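Local coordinates for interferon-inducible protein AIM2 (Mus musculus, PDB 4JBM), which senses double-stranded DNA in the cytosol through its HIN domain and triggers assembly of the AIM2 inflammasome, leading to pyroptosis, at residues Leu115-Lys120 and Gly131-Thr136; Asp49-Lys54 and Ser75-Val80; Glu34-Phe39 and Val91-Glu96. One frame throughout, in Å; residues are numbered along the deposited sequence.

Interaction 1 of 3, residues Leu115-Lys120 and Gly131-Thr136; sequences LFKVQK and GIHDKT
Lys117 and His133 meet through both backbone and side chain. His133 N donates to Lys117 O at 3.0 Å. Further along, Gly131 O takes a bond from Gln119 N at 2.8 Å and a weak one from Lys120 N. Gly131 N donates back to Lys120 O. Between them Val118 and Ile132 form an antiparallel non-hydrogen-bonded pair. There Ile132 CA sits 3.2 Å from Lys117 O as a CA-H...O contact.

One water ties the two strands together. It accepts from Lys117 N and Lys117 NZ and donates to His133 O. The lysine chain bends at chi3, and a second bend at chi4 (-63°) sets NZ beside this water.

On the face with Lys117, the side chains of Lys117 and His133 cross at about a right angle. Lys117 CB lies off-centre over the imidazole, 4.2 Å from its centroid. Gln119 CB approaches His133 ND1 obliquely at 3.6 Å. The contact buries ND1, which has no hydrogen-bond partner in the model.

Val118 and Ile132 point to the opposite face from His133. Ile132 CD1 meets Phe116 CD1 obliquely at 3.7 Å. Phe116 also packs on Leu160, and Ile132 on Ile158 and Val141.

Gln119 and Lys120 both face Gly131, so the pairing shifts by one residue. This is a classic beta bulge in the antiparallel hairpin of strands 111-123 and 127-134, part of an OB fold of the HIN domain.

Interaction 2 of 3, residues Asp49-Lys54 and Ser75-Val80; sequences DKFIPK and SVVVDV
Lys50 lies against Val77, and the two side chains slide past each other in opposite directions. The contact is small. Its apolar part centres on one methyl. Lys50 CD packs 3.7 Å from Val77 CG1, and Lys50 CB reaches the same methyl at 3.9 Å. Val77 CG1 stands anti to its backbone N (chi1 174°). It meets Phe51 as well, with Phe51 CE1 at 4.2 Å. The Phe51 and Val77 side chains cross at about a right angle, and the methyl comes to the ring obliquely. One valine methyl thus touches two consecutive residues of the loop.

The polar part is slight. The Lys50 chain runs extended as far as CE and then bends at chi4 (-73°). This leaves NZ 3.3 Å from Val77 O, a weak hydrogen bond. Lys50 CD and CE come as near to that oxygen as NZ does, with CD at 3.2 Å. The end of the lysine, from CD to NZ, therefore gathers around one backbone oxygen, and the ammonium group adds only a weak bond.

Residues 49-54 belong to the loop between strands 37-42 and 56-60. Strand 76-79 is the outermost on its side of the first sheet and pairs with strand 56-60. Phe51 also packs on Ala29 and Val31 of strand 25-32 and on Ile57 of strand 56-60. Val77 has Phe47 as a further neighbour. The loop thus bridges the edge strand and the sheet's inner strands.

Interaction 3 of 3, residues Glu34-Phe39 and Val91-Glu96; sequences ETDFFF and VKRARE. With nucleotides of chain D; nucleotides of chain C.
Phe37 packs against Ala94 where the first OB fold of the HIN domain meets helix 88-95. Phe37 belongs to strand 37-42 of that fold. Its CB lies 3.6 Å from Ala94 CB. CG sits between the backbone N and the carbonyl carbon (chi1 66°), and Ala94 CB approaches it to 3.3 Å. Beyond CG, both CD1 and CD2 have Ala94 CA as nearest partner. CE1 meets Ala94 N and also touches Arg93 CB at 4.0 Å. CE2 again faces Ala94 CA. At the tip, CZ lies near Ala94 CA and Arg93 O. Ala94 CA stands 3.4 Å above the plane of the Phe37 ring, over its centre, a CH-pi contact almost on the ring normal. Ala94 thus covers one face of the ring.

Phe39 contributes less, turning its ring edge to Ala94 O. Ala94 also packs on Thr30 and Leu9 of the sheet.

The neighbouring helix residues reach the DNA. Lys92 NZ lies 2.9 Å from base atom O6 of DG2 of chain D. Asp36 OD1 accepts from Phe37 N, and it lies near Arg93 NH1 but beyond a salt bridge. The Arg93 chain bends at chi3 (-66°), and its guanidinium meets the phosphate edge-on: NE and NH2 both donate to OP2 of DG8 of chain C, at 2.9 and 2.8 Å.

In the fold
The three contacts spread over the two OB folds of one HIN domain. Interaction 2 is nested within the loop closed by interaction 3, and interaction 1 follows both in the chain. Interactions 2 and 3 reach the same sheet, with centres about 17 Å apart. Interaction 1 lies in the other sheet, its centre about 23 Å from that of interaction 3 and about 35 Å from that of interaction 2. Interactions 1 and 3 both lie at the DNA, where Leu115 and Lys135 of interaction 1 pack on phosphates. The bound duplex is thus met by residues near both sheets, while interaction 2 stays about 11 Å from it at its nearest atom.

Interaction 1 of 3, residues Leu115-Lys120 and Gly131-Thr136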
loop_
_atom_site.group_PDB
_atom_site.type_symbol
_atom_site.label_atom_id
_atom_site.label_comp_id
_atom_site.label_asym_id
_atom_site.label_seq_id
_atom_site.Cartn_x
_atom_site.Cartn_y
_atom_site.Cartn_z
ATOM N N LEU A 115 -3.259 1.895 8.141
ATOM C CA LEU A 115 -3.881 3.037 8.795
ATOM C C LEU A 115 -3.123 3.313 10.075
ATOM O O LEU A 115 -3.004 2.440 10.925
ATOM C CB LEU A 115 -5.352 2.723 9.119
ATOM C CG LEU A 115 -6.133 3.868 9.767
ATOM C CD1 LEU A 115 -6.317 5.047 8.789
ATOM C CD2 LEU A 115 -7.477 3.376 10.310
ATOM N N PHE A 116 -2.625 4.534 10.230
ATOM C CA PHE A 116 -1.726 4.819 11.335
ATOM C C PHE A 116 -2.097 6.060 12.121
ATOM O O PHE A 116 -2.363 7.106 11.540
ATOM C CB PHE A 116 -0.283 4.946 10.825
ATOM C CG PHE A 116 0.221 3.725 10.108
ATOM C CD1 PHE A 116 0.796 2.676 10.818
ATOM C CD2 PHE A 116 0.142 3.629 8.730
ATOM C CE1 PHE A 116 1.293 1.558 10.165
ATOM C CE2 PHE A 116 0.633 2.505 8.057
ATOM C CZ PHE A 116 1.205 1.465 8.779
ATOM N N LYS A 117 -2.096 5.933 13.446
ATOM C CA LYS A 117 -2.302 7.065 14.335
ATOM C C LYS A 117 -1.037 7.909 14.325
ATOM O O LYS A 117 0.076 7.380 14.448
ATOM C CB LYS A 117 -2.574 6.612 15.774
ATOM C CG LYS A 117 -3.880 5.863 16.013
ATOM C CD LYS A 117 -3.976 5.438 17.467
ATOM C CE LYS A 117 -2.950 4.354 17.790
ATOM N NZ LYS A 117 -3.150 3.083 17.019
ATOM N N VAL A 118 -1.215 9.214 14.173
ATOM C CA VAL A 118 -0.109 10.154 14.239
ATOM C C VAL A 118 -0.141 11.022 15.498
ATOM O O VAL A 118 -1.164 11.630 15.827
ATOM C CB VAL A 118 -0.034 11.035 12.970
ATOM C CG1 VAL A 118 -1.415 11.439 12.520
ATOM C CG2 VAL A 118 0.860 12.254 13.202
ATOM N N GLN A 119 0.996 11.065 16.192
ATOM C CA GLN A 119 1.187 11.918 17.359
ATOM C C GLN A 119 1.850 13.273 17.030
ATOM O O GLN A 119 1.455 14.295 17.580
ATOM C CB GLN A 119 2.010 11.183 18.425
ATOM C CG GLN A 119 3.272 10.527 17.880
ATOM C CD GLN A 119 4.036 9.740 18.924
ATOM O OE1 GLN A 119 3.559 9.541 20.041
ATOM N NE2 GLN A 119 5.226 9.280 18.562
ATOM N N LYS A 120 2.850 13.288 16.144
ATOM C CA LYS A 120 3.503 14.558 15.770
ATOM C C LYS A 120 3.772 14.770 14.270
ATOM O O LYS A 120 3.968 13.818 13.515
ATOM C CB LYS A 120 4.778 14.803 16.591
ATOM C CG LYS A 120 5.926 13.840 16.343
ATOM C CD LYS A 120 7.107 14.187 17.258
ATOM C CE LYS A 120 8.369 13.417 16.873
ATOM N NZ LYS A 120 9.532 13.750 17.748
ATOM N N GLY A 131 5.170 11.611 12.925
ATOM C CA GLY A 131 5.445 10.694 14.009
ATOM C C GLY A 131 4.203 9.838 14.149
ATOM O O GLY A 131 3.129 10.344 14.448
ATOM N N ILE A 132 4.339 8.544 13.901
ATOM C CA ILE A 132 3.223 7.635 14.038
ATOM C C ILE A 132 3.492 6.683 15.187
ATOM O O ILE A 132 4.657 6.463 15.557
ATOM C CB ILE A 132 2.946 6.828 12.749
ATOM C CG1 ILE A 132 4.103 5.877 12.439
ATOM C CG2 ILE A 132 2.675 7.750 11.580
ATOM C CD1 ILE A 132 3.794 4.869 11.313
ATOM N N HIS A 133 2.419 6.129 15.751
ATOM C CA HIS A 133 2.565 5.264 16.920
ATOM C C HIS A 133 1.498 4.185 17.062
ATOM O O HIS A 133 0.346 4.351 16.636
ATOM C CB HIS A 133 2.606 6.108 18.202
ATOM C CG HIS A 133 1.280 6.681 18.593
ATOM N ND1 HIS A 133 0.749 7.798 17.992
ATOM C CD2 HIS A 133 0.372 6.282 19.518
ATOM C CE1 HIS A 133 -0.425 8.073 18.531
ATOM N NE2 HIS A 133 -0.680 7.166 19.455
ATOM N N ASP A 134 1.914 3.072 17.660
ATOM C CA ASP A 134 1.001 2.055 18.161
ATOM C C ASP A 134 1.569 1.550 19.485
ATOM O O ASP A 134 2.468 2.178 20.043
ATOM C CB ASP A 134 0.757 0.943 17.127
ATOM C CG ASP A 134 2.027 0.174 16.750
ATOM O OD1 ASP A 134 2.965 0.096 17.567
ATOM O OD2 ASP A 134 2.090 -0.350 15.617
ATOM N N LYS A 135 1.060 0.434 19.993
ATOM C CA LYS A 135 1.535 -0.072 21.279
ATOM C C LYS A 135 2.921 -0.727 21.228
ATOM O O LYS A 135 3.495 -1.041 22.268
ATOM C CB LYS A 135 0.495 -1.017 21.896
ATOM C CG LYS A 135 -0.756 -0.295 22.380
ATOM C CD LYS A 135 -1.716 -1.208 23.122
ATOM C CE LYS A 135 -2.380 -0.460 24.265
ATOM N NZ LYS A 135 -2.868 0.881 23.839
ATOM N N THR A 136 3.463 -0.907 20.025
ATOM C CA THR A 136 4.717 -1.643 19.853
ATOM C C THR A 136 5.935 -0.729 19.669
ATOM O O THR A 136 7.075 -1.203 19.631
ATOM C CB THR A 136 4.663 -2.579 18.633
ATOM O OG1 THR A 136 4.388 -1.817 17.452
ATOM C CG2 THR A 136 3.603 -3.679 18.830
HETATM O O HOH W 1 -1.490 3.389 14.763
#

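Interaction 2 of 3, residues Asp49-Lys54 and Ser75-Val80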
loop_
_atom_site.group_PDB
_atom_site.type_symbol
_atom_site.label_atom_id
_atom_site.label_comp_id
_atom_site.label_asym_id
_atom_site.label_seq_id
_atom_site.Cartn_x
_atom_site.Cartn_y
_atom_site.Cartn_z
ATOM N N ASP A 49 -10.473 -3.436 -14.911
ATOM C CA ASP A 49 -11.739 -4.154 -15.077
ATOM C C ASP A 49 -11.649 -5.638 -14.705
ATOM O O ASP A 49 -12.668 -6.320 -14.565
ATOM C CB ASP A 49 -12.252 -4.009 -16.520
ATOM C CG ASP A 49 -11.254 -4.515 -17.559
ATOM O OD1 ASP A 49 -10.032 -4.401 -17.322
ATOM O OD2 ASP A 49 -11.692 -5.033 -18.611
ATOM N N LYS A 50 -10.423 -6.126 -14.545
ATOM C CA LYS A 50 -10.179 -7.528 -14.241
ATOM C C LYS A 50 -9.835 -7.694 -12.764
ATOM O O LYS A 50 -9.872 -8.798 -12.224
ATOM C CB LYS A 50 -9.044 -8.053 -15.126
ATOM C CG LYS A 50 -9.339 -7.942 -16.624
ATOM C CD LYS A 50 -8.118 -8.271 -17.476
ATOM C CE LYS A 50 -8.488 -8.389 -18.941
ATOM N NZ LYS A 50 -9.237 -9.640 -19.210
ATOM N N PHE A 51 -9.487 -6.579 -12.129
ATOM C CA PHE A 51 -9.111 -6.558 -10.722
ATOM C C PHE A 51 -10.266 -6.126 -9.807
ATOM O O PHE A 51 -10.292 -5.004 -9.289
ATOM C CB PHE A 51 -7.922 -5.616 -10.531
ATOM C CG PHE A 51 -6.588 -6.239 -10.845
ATOM C CD1 PHE A 51 -6.118 -6.301 -12.156
ATOM C CD2 PHE A 51 -5.795 -6.747 -9.827
ATOM C CE1 PHE A 51 -4.874 -6.865 -12.439
ATOM C CE2 PHE A 51 -4.552 -7.312 -10.101
ATOM C CZ PHE A 51 -4.094 -7.375 -11.407
ATOM N N ILE A 52 -11.213 -7.031 -9.602
ATOM C CA ILE A 52 -12.310 -6.782 -8.684
ATOM C C ILE A 52 -12.312 -7.862 -7.604
ATOM O O ILE A 52 -12.092 -9.036 -7.908
ATOM C CB ILE A 52 -13.656 -6.706 -9.460
ATOM C CG1 ILE A 52 -13.751 -5.367 -10.195
ATOM C CG2 ILE A 52 -14.854 -6.870 -8.539
ATOM C CD1 ILE A 52 -13.623 -5.473 -11.694
ATOM N N PRO A 53 -12.533 -7.462 -6.335
ATOM C CA PRO A 53 -12.422 -8.406 -5.217
ATOM C C PRO A 53 -13.225 -9.676 -5.458
ATOM O O PRO A 53 -14.298 -9.602 -6.057
ATOM C CB PRO A 53 -12.982 -7.610 -4.034
ATOM C CG PRO A 53 -12.603 -6.192 -4.362
ATOM C CD PRO A 53 -12.797 -6.087 -5.863
ATOM N N LYS A 54 -12.667 -10.816 -5.045
ATOM C CA LYS A 54 -13.303 -12.137 -5.158
ATOM C C LYS A 54 -13.224 -12.784 -6.543
ATOM O O LYS A 54 -13.564 -13.957 -6.698
ATOM C CB LYS A 54 -14.735 -12.142 -4.612
ATOM C CG LYS A 54 -14.814 -11.718 -3.160
ATOM C CD LYS A 54 -16.181 -12.017 -2.573
ATOM C CE LYS A 54 -16.244 -11.612 -1.108
ATOM N NZ LYS A 54 -17.281 -12.389 -0.379
ATOM N N SER A 75 2.261 -7.567 -19.707
ATOM C CA SER A 75 1.723 -8.697 -18.954
ATOM C C SER A 75 0.387 -9.128 -19.524
ATOM O O SER A 75 -0.274 -8.370 -20.235
ATOM C CB SER A 75 1.534 -8.345 -17.467
ATOM O OG SER A 75 2.764 -8.105 -16.808
ATOM N N VAL A 76 -0.014 -10.344 -19.192
ATOM C CA VAL A 76 -1.310 -10.851 -19.604
ATOM C C VAL A 76 -2.119 -11.148 -18.349
ATOM O O VAL A 76 -1.666 -11.871 -17.459
ATOM C CB VAL A 76 -1.190 -12.127 -20.477
ATOM C CG1 VAL A 76 -2.551 -12.539 -21.002
ATOM C CG2 VAL A 76 -0.221 -11.903 -21.633
ATOM N N VAL A 77 -3.299 -10.548 -18.258
ATOM C CA VAL A 77 -4.207 -10.811 -17.148
ATOM C C VAL A 77 -5.495 -11.376 -17.718
ATOM O O VAL A 77 -6.216 -10.679 -18.431
ATOM C CB VAL A 77 -4.505 -9.543 -16.324
ATOM C CG1 VAL A 77 -5.575 -9.822 -15.274
ATOM C CG2 VAL A 77 -3.236 -9.026 -15.679
ATOM N N VAL A 78 -5.792 -12.633 -17.415
ATOM C CA VAL A 78 -6.978 -13.235 -18.000
ATOM C C VAL A 78 -7.883 -13.665 -16.857
ATOM O O VAL A 78 -7.429 -14.325 -15.921
ATOM C CB VAL A 78 -6.631 -14.455 -18.866
ATOM C CG1 VAL A 78 -7.502 -14.457 -20.115
ATOM C CG2 VAL A 78 -5.177 -14.398 -19.294
ATOM N N ASP A 79 -9.155 -13.277 -16.910
ATOM C CA ASP A 79 -10.107 -13.741 -15.909
ATOM C C ASP A 79 -10.352 -15.229 -16.126
ATOM O O ASP A 79 -10.581 -15.671 -17.252
ATOM C CB ASP A 79 -11.418 -12.954 -15.997
ATOM C CG ASP A 79 -12.432 -13.377 -14.944
ATOM O OD1 ASP A 79 -12.060 -13.526 -13.758
ATOM O OD2 ASP A 79 -13.613 -13.559 -15.310
ATOM N N VAL A 80 -10.274 -16.006 -15.053
ATOM C CA VAL A 80 -10.449 -17.450 -15.162
ATOM C C VAL A 80 -11.318 -17.988 -14.040
ATOM O O VAL A 80 -11.408 -17.387 -12.972
ATOM C CB VAL A 80 -9.094 -18.196 -15.124
ATOM C CG1 VAL A 80 -8.253 -17.835 -16.328
ATOM C CG2 VAL A 80 -8.346 -17.885 -13.826
#

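Interaction 3 of 3, residues Glu34-Phe39 and Val91-Glu96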
loop_
_atom_site.group_PDB
_atom_site.type_symbol
_atom_site.label_atom_id
_atom_site.label_comp_id
_atom_site.label_asym_id
_atom_site.label_seq_id
_atom_site.Cartn_x
_atom_site.Cartn_y
_atom_site.Cartn_z
ATOM N N GLU A 34 -3.553 -19.597 -2.281
ATOM C CA GLU A 34 -4.075 -20.392 -1.183
ATOM C C GLU A 34 -3.129 -20.395 0.016
ATOM O O GLU A 34 -3.477 -20.905 1.077
ATOM C CB GLU A 34 -4.341 -21.815 -1.673
ATOM C CG GLU A 34 -5.611 -21.952 -2.496
ATOM C CD GLU A 34 -5.736 -23.313 -3.154
ATOM O OE1 GLU A 34 -4.750 -24.078 -3.123
ATOM O OE2 GLU A 34 -6.823 -23.622 -3.685
ATOM N N THR A 35 -1.942 -19.816 -0.153
ATOM C CA THR A 35 -0.919 -19.871 0.888
ATOM C C THR A 35 -0.572 -18.514 1.456
ATOM O O THR A 35 -0.315 -18.386 2.649
ATOM C CB THR A 35 0.392 -20.498 0.374
ATOM O OG1 THR A 35 0.178 -21.067 -0.925
ATOM C CG2 THR A 35 0.892 -21.560 1.339
ATOM N N ASP A 36 -0.577 -17.496 0.604
ATOM C CA ASP A 36 -0.176 -16.159 1.026
ATOM C C ASP A 36 -0.795 -15.074 0.154
ATOM O O ASP A 36 -1.504 -15.353 -0.817
ATOM C CB ASP A 36 1.356 -16.029 1.028
ATOM C CG ASP A 36 1.861 -15.043 2.071
ATOM O OD1 ASP A 36 1.105 -14.121 2.432
ATOM O OD2 ASP A 36 3.010 -15.197 2.534
ATOM N N PHE A 37 -0.514 -13.829 0.512
ATOM C CA PHE A 37 -0.974 -12.693 -0.267
ATOM C C PHE A 37 0.244 -11.864 -0.686
ATOM O O PHE A 37 1.318 -11.950 -0.086
ATOM C CB PHE A 37 -1.889 -11.804 0.572
ATOM C CG PHE A 37 -1.182 -11.141 1.720
ATOM C CD1 PHE A 37 -1.032 -11.801 2.933
ATOM C CD2 PHE A 37 -0.632 -9.872 1.578
ATOM C CE1 PHE A 37 -0.359 -11.203 3.988
ATOM C CE2 PHE A 37 0.047 -9.268 2.626
ATOM C CZ PHE A 37 0.183 -9.929 3.833
ATOM N N PHE A 38 0.071 -11.052 -1.716
ATOM C CA PHE A 38 1.055 -10.028 -2.029
ATOM C C PHE A 38 0.349 -8.848 -2.670
ATOM O O PHE A 38 -0.784 -8.973 -3.150
ATOM C CB PHE A 38 2.191 -10.572 -2.907
ATOM C CG PHE A 38 1.721 -11.341 -4.103
ATOM C CD1 PHE A 38 1.472 -10.697 -5.305
ATOM C CD2 PHE A 38 1.519 -12.710 -4.023
ATOM C CE1 PHE A 38 1.044 -11.410 -6.409
ATOM C CE2 PHE A 38 1.087 -13.426 -5.120
ATOM C CZ PHE A 38 0.845 -12.774 -6.314
ATOM N N PHE A 39 1.013 -7.699 -2.653
ATOM C CA PHE A 39 0.475 -6.495 -3.265
ATOM C C PHE A 39 0.961 -6.440 -4.694
ATOM O O PHE A 39 2.050 -6.928 -5.007
ATOM C CB PHE A 39 0.913 -5.265 -2.465
ATOM C CG PHE A 39 0.749 -5.443 -0.986
ATOM C CD1 PHE A 39 -0.520 -5.477 -0.416
ATOM C CD2 PHE A 39 1.857 -5.622 -0.166
ATOM C CE1 PHE A 39 -0.684 -5.667 0.952
ATOM C CE2 PHE A 39 1.707 -5.811 1.206
ATOM C CZ PHE A 39 0.432 -5.833 1.765
ATOM N N VAL A 91 -6.532 -13.737 4.152
ATOM C CA VAL A 91 -7.279 -12.506 3.873
ATOM C C VAL A 91 -7.099 -11.475 4.980
ATOM O O VAL A 91 -6.768 -10.302 4.726
ATOM C CB VAL A 91 -8.783 -12.785 3.731
ATOM C CG1 VAL A 91 -9.545 -11.486 3.466
ATOM C CG2 VAL A 91 -9.021 -13.781 2.628
ATOM N N LYS A 92 -7.295 -11.931 6.215
ATOM C CA LYS A 92 -7.161 -11.069 7.382
ATOM C C LYS A 92 -5.772 -10.435 7.450
ATOM O O LYS A 92 -5.648 -9.250 7.752
ATOM C CB LYS A 92 -7.459 -11.830 8.686
ATOM C CG LYS A 92 -8.873 -11.709 9.212
ATOM C CD LYS A 92 -9.036 -12.502 10.510
ATOM C CE LYS A 92 -8.571 -11.763 11.768
ATOM N NZ LYS A 92 -9.470 -10.610 12.140
ATOM N N ARG A 93 -4.722 -11.210 7.188
ATOM C CA ARG A 93 -3.379 -10.625 7.260
ATOM C C ARG A 93 -3.106 -9.696 6.081
ATOM O O ARG A 93 -2.439 -8.677 6.234
ATOM C CB ARG A 93 -2.297 -11.705 7.397
ATOM C CG ARG A 93 -2.080 -12.090 8.874
ATOM C CD ARG A 93 -0.966 -13.099 9.150
ATOM N NE ARG A 93 -1.215 -14.425 8.598
ATOM C CZ ARG A 93 -0.686 -14.872 7.465
ATOM N NH1 ARG A 93 0.152 -14.111 6.778
ATOM N NH2 ARG A 93 -0.969 -16.096 7.037
ATOM N N ALA A 94 -3.668 -10.037 4.923
ATOM C CA ALA A 94 -3.481 -9.250 3.713
ATOM C C ALA A 94 -4.036 -7.864 3.905
ATOM O O ALA A 94 -3.505 -6.882 3.359
ATOM C CB ALA A 94 -4.166 -9.911 2.540
ATOM N N ARG A 95 -5.124 -7.797 4.665
ATOM C CA ARG A 95 -5.825 -6.536 4.864
ATOM C C ARG A 95 -5.391 -5.752 6.094
ATOM O O ARG A 95 -5.706 -4.569 6.216
ATOM C CB ARG A 95 -7.338 -6.782 4.928
ATOM C CG ARG A 95 -7.951 -7.364 3.653
ATOM C CD ARG A 95 -7.909 -6.366 2.502
ATOM N NE ARG A 95 -8.743 -5.179 2.733
ATOM C CZ ARG A 95 -10.040 -5.099 2.435
ATOM N NH1 ARG A 95 -10.674 -6.140 1.905
ATOM N NH2 ARG A 95 -10.712 -3.981 2.666
ATOM N N GLU A 96 -4.664 -6.386 7.010
ATOM C CA GLU A 96 -4.406 -5.711 8.278
ATOM C C GLU A 96 -3.181 -4.790 8.210
ATOM O O GLU A 96 -2.276 -4.979 7.392
ATOM C CB GLU A 96 -4.299 -6.722 9.426
ATOM C CG GLU A 96 -3.013 -7.528 9.465
ATOM C CD GLU A 96 -3.055 -8.597 10.538
ATOM O OE1 GLU A 96 -4.135 -8.782 11.142
ATOM O OE2 GLU A 96 -2.021 -9.259 10.773
ATOM P P DG D 2 -6.382 -2.305 10.773
ATOM O OP1 DG D 2 -5.816 -0.951 10.569
ATOM O OP2 DG D 2 -5.531 -3.521 10.676
ATOM O "O5'" DG D 2 -7.038 -2.320 12.227
ATOM C "C5'" DG D 2 -7.961 -1.305 12.566
ATOM C "C4'" DG D 2 -8.313 -1.405 14.036
ATOM O "O4'" DG D 2 -9.220 -2.511 14.228
ATOM C "C3'" DG D 2 -7.148 -1.644 14.982
ATOM O "O3'" DG D 2 -7.410 -0.871 16.147
ATOM C "C2'" DG D 2 -7.150 -3.156 15.211
ATOM C "C1'" DG D 2 -8.640 -3.469 15.097
ATOM N N9 DG D 2 -8.994 -4.779 14.546
ATOM C C8 DG D 2 -8.562 -5.372 13.386
ATOM N N7 DG D 2 -9.087 -6.552 13.172
ATOM C C5 DG D 2 -9.934 -6.751 14.272
ATOM C C6 DG D 2 -10.772 -7.855 14.618
ATOM O O6 DG D 2 -10.941 -8.901 13.989
ATOM N N1 DG D 2 -11.462 -7.660 15.816
ATOM C C2 DG D 2 -11.312 -6.540 16.588
ATOM N N2 DG D 2 -12.044 -6.555 17.695
ATOM N N3 DG D 2 -10.539 -5.495 16.293
ATOM C C4 DG D 2 -9.876 -5.673 15.122
ATOM P P DG C 8 -1.821 -18.531 9.947
ATOM O OP1 DG C 8 -1.817 -19.681 9.009
ATOM O OP2 DG C 8 -1.910 -17.138 9.445
ATOM O "O5'" DG C 8 -2.994 -18.742 11.012
ATOM C "C5'" DG C 8 -2.962 -19.951 11.798
ATOM C "C4'" DG C 8 -4.083 -19.892 12.809
ATOM O "O4'" DG C 8 -3.768 -18.999 13.902
ATOM C "C3'" DG C 8 -5.399 -19.416 12.200
ATOM O "O3'" DG C 8 -6.422 -20.316 12.552
ATOM C "C2'" DG C 8 -5.619 -18.026 12.785
ATOM C "C1'" DG C 8 -4.860 -18.123 14.102
ATOM N N9 DG C 8 -4.325 -16.841 14.527
ATOM C C8 DG C 8 -3.619 -15.925 13.784
ATOM N N7 DG C 8 -3.283 -14.846 14.441
ATOM C C5 DG C 8 -3.814 -15.053 15.706
ATOM C C6 DG C 8 -3.764 -14.223 16.841
ATOM O O6 DG C 8 -3.210 -13.114 16.974
ATOM N N1 DG C 8 -4.433 -14.823 17.904
ATOM C C2 DG C 8 -5.046 -16.056 17.869
ATOM N N2 DG C 8 -5.621 -16.453 19.011
ATOM N N3 DG C 8 -5.101 -16.841 16.801
ATOM C C4 DG C 8 -4.461 -16.275 15.766
ATOM O "O5'" DG D 1 -10.460 -3.837 6.228
ATOM C "C5'" DG D 1 -9.260 -4.170 6.913
ATOM C "C4'" DG D 1 -9.107 -3.309 8.147
ATOM O "O4'" DG D 1 -10.221 -3.548 9.043
ATOM C "C3'" DG D 1 -7.870 -3.557 8.987
ATOM O "O3'" DG D 1 -7.646 -2.413 9.779
ATOM C "C2'" DG D 1 -8.339 -4.734 9.833
ATOM C "C1'" DG D 1 -9.769 -4.307 10.165
ATOM N N9 DG D 1 -10.683 -5.439 10.397
ATOM C C8 DG D 1 -10.819 -6.588 9.656
ATOM N N7 DG D 1 -11.725 -7.422 10.111
ATOM C C5 DG D 1 -12.211 -6.796 11.245
ATOM C C6 DG D 1 -13.200 -7.206 12.172
ATOM O O6 DG D 1 -13.863 -8.235 12.148
ATOM N N1 DG D 1 -13.401 -6.288 13.202
ATOM C C2 DG D 1 -12.718 -5.100 13.285
ATOM N N2 DG D 1 -13.026 -4.318 14.323
ATOM N N3 DG D 1 -11.789 -4.704 12.421
ATOM C C4 DG D 1 -11.584 -5.584 11.429
#